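Sniffer CG10964-PA (Drosophila melanogaster, PDB 1SNY) probably reduces carbonyl compounds with NADPH, as a short-chain dehydrogenase/reductase whose Rossmann fold holds the dinucleotide. Local coordinates at residues A[40-45]-A[69-74]. Sequence-based numbering, arbitrary orientation.
Sequences ALLNLP and KNHSNI
Asn73 ND2 donates to the backbone O of Pro48, and with the amide held there a methyl of Leu42 settles against it: Leu42 CD2 lies 3.6 Å from Asn73 ND2 and somewhat farther from Asn73 OD1. Asn73 gets its amide to this place with chi1 at 57°, CG standing between the backbone N and the carbonyl carbon. The other Leu42 branch goes to His71. Leu42 CD1 sits squarely over the His71 imidazole, 3.9 Å from the ring centroid and only 8° off the normal, a CH-pi contact in which all five ring atoms are about equally distant. The bond from His71 ND1 to Leu67 O, in the last turn of helix 62-70, helps set the rotation of the ring. Replacing the histidine with an alanine would probably leave Leu42 CD1 without its flat support and Leu67 O without this partner. Leu42 CD1 also reaches Ile74 CD1, at 4.1 Å, so one leucine methyl is shared between the imidazole and the aliphatic tip of a buried residue. Ile74 in turn packs on Leu67 and Ala68, while Leu42 also rests on Leu51 of strand 50-55. Asn73 sits within a type I turn from His71 to Ile74, closed by Ile74 N to His71 O at 3.2 Å, whose last residue, Ile74, opens strand 74-78. A leucine near the C-terminal end of helix 32-42 thus meets the helix-to-strand turn of the next beta-alpha-beta unit, at the outer edge of the parallel sheet in a Rossmann fold.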
loop_
_atom_site.group_PDB
_atom_site.type_symbol
_atom_site.label_atom_id
_atom_site.label_comp_id
_atom_site.label_asym_id
_atom_site.label_seq_id
_atom_site.Cartn_x
_atom_site.Cartn_y
_atom_site.Cartn_z
ATOM N N ALA A 40 12.669 -1.929 -27.303
ATOM C CA ALA A 40 12.747 -3.384 -27.263
ATOM C C ALA A 40 11.552 -4.017 -27.972
ATOM O O ALA A 40 11.674 -5.086 -28.566
ATOM C CB ALA A 40 12.810 -3.866 -25.821
ATOM N N LEU A 41 10.400 -3.358 -27.899
ATOM C CA LEU A 41 9.196 -3.869 -28.542
ATOM C C LEU A 41 9.377 -3.838 -30.051
ATOM O O LEU A 41 8.959 -4.757 -30.762
ATOM C CB LEU A 41 7.981 -3.029 -28.141
ATOM C CG LEU A 41 7.470 -3.256 -26.714
ATOM C CD1 LEU A 41 6.484 -2.169 -26.340
ATOM C CD2 LEU A 41 6.827 -4.634 -26.617
ATOM N N LEU A 42 10.012 -2.772 -30.530
ATOM C CA LEU A 42 10.273 -2.602 -31.953
ATOM C C LEU A 42 11.245 -3.658 -32.480
ATOM O O LEU A 42 11.018 -4.244 -33.537
ATOM C CB LEU A 42 10.844 -1.204 -32.213
ATOM C CG LEU A 42 9.937 -0.034 -31.829
ATOM C CD1 LEU A 42 10.654 1.282 -32.076
ATOM C CD2 LEU A 42 8.652 -0.101 -32.633
ATOM N N ASN A 43 12.324 -3.905 -31.740
ATOM C CA ASN A 43 13.325 -4.881 -32.157
ATOM C C ASN A 43 12.766 -6.293 -32.266
ATOM O O ASN A 43 13.465 -7.209 -32.697
ATOM C CB ASN A 43 14.510 -4.895 -31.186
ATOM C CG ASN A 43 15.116 -3.524 -30.980
ATOM O OD1 ASN A 43 15.191 -2.716 -31.908
ATOM N ND2 ASN A 43 15.567 -3.257 -29.759
ATOM N N LEU A 44 11.513 -6.473 -31.865
ATOM C CA LEU A 44 10.885 -7.787 -31.932
ATOM C C LEU A 44 10.622 -8.174 -33.384
ATOM O O LEU A 44 10.274 -7.327 -34.207
ATOM C CB LEU A 44 9.566 -7.780 -31.161
ATOM C CG LEU A 44 9.657 -7.511 -29.658
ATOM C CD1 LEU A 44 8.258 -7.381 -29.074
ATOM C CD2 LEU A 44 10.424 -8.640 -28.985
ATOM N N PRO A 45 10.788 -9.463 -33.717
ATOM C CA PRO A 45 10.545 -9.892 -35.097
ATOM C C PRO A 45 9.152 -9.457 -35.548
ATOM O O PRO A 45 8.981 -8.933 -36.649
ATOM C CB PRO A 45 10.696 -11.410 -35.019
ATOM C CG PRO A 45 10.288 -11.722 -33.610
ATOM C CD PRO A 45 10.973 -10.624 -32.831
ATOM N N LYS A 69 8.321 9.450 -35.583
ATOM C CA LYS A 69 8.501 9.910 -36.951
ATOM C C LYS A 69 9.171 8.856 -37.826
ATOM O O LYS A 69 9.223 8.998 -39.046
ATOM C CB LYS A 69 9.322 11.202 -36.965
ATOM C CG LYS A 69 8.613 12.383 -36.318
ATOM C CD LYS A 69 9.375 13.678 -36.530
ATOM C CE LYS A 69 8.564 14.875 -36.060
ATOM N NZ LYS A 69 9.271 16.160 -36.315
ATOM N N ASN A 70 9.679 7.798 -37.203
ATOM C CA ASN A 70 10.340 6.724 -37.934
ATOM C C ASN A 70 9.560 5.416 -37.871
ATOM O O ASN A 70 9.792 4.505 -38.665
ATOM C CB ASN A 70 11.751 6.505 -37.387
ATOM C CG ASN A 70 12.743 7.514 -37.921
ATOM O OD1 ASN A 70 12.494 8.720 -37.899
ATOM N ND2 ASN A 70 13.882 7.026 -38.400
ATOM N N HIS A 71 8.642 5.321 -36.917
ATOM C CA HIS A 71 7.830 4.122 -36.765
ATOM C C HIS A 71 6.364 4.517 -36.607
ATOM O O HIS A 71 5.959 5.046 -35.568
ATOM C CB HIS A 71 8.304 3.316 -35.554
ATOM C CG HIS A 71 9.756 2.949 -35.602
ATOM N ND1 HIS A 71 10.761 3.852 -35.326
ATOM C CD2 HIS A 71 10.372 1.780 -35.900
ATOM C CE1 HIS A 71 11.934 3.254 -35.449
ATOM N NE2 HIS A 71 11.725 1.996 -35.797
ATOM N N SER A 72 5.576 4.259 -37.648
ATOM C CA SER A 72 4.161 4.607 -37.653
ATOM C C SER A 72 3.300 3.739 -36.737
ATOM O O SER A 72 2.173 4.110 -36.420
ATOM C CB SER A 72 3.612 4.557 -39.086
ATOM O OG SER A 72 3.821 3.284 -39.670
ATOM N N ASN A 73 3.816 2.587 -36.318
ATOM C CA ASN A 73 3.047 1.731 -35.421
ATOM C C ASN A 73 3.020 2.371 -34.033
ATOM O O ASN A 73 2.246 1.976 -33.162
ATOM C CB ASN A 73 3.642 0.316 -35.366
ATOM C CG ASN A 73 5.095 0.299 -34.932
ATOM O OD1 ASN A 73 5.897 1.122 -35.369
ATOM N ND2 ASN A 73 5.446 -0.661 -34.085
ATOM N N ILE A 74 3.865 3.379 -33.845
ATOM C CA ILE A 74 3.926 4.101 -32.581
ATOM C C ILE A 74 2.858 5.192 -32.575
ATOM O O ILE A 74 2.693 5.914 -33.556
ATOM C CB ILE A 74 5.316 4.762 -32.375
ATOM C CG1 ILE A 74 6.392 3.681 -32.218
ATOM C CG2 ILE A 74 5.287 5.672 -31.155
ATOM C CD1 ILE A 74 7.799 4.230 -31.994
#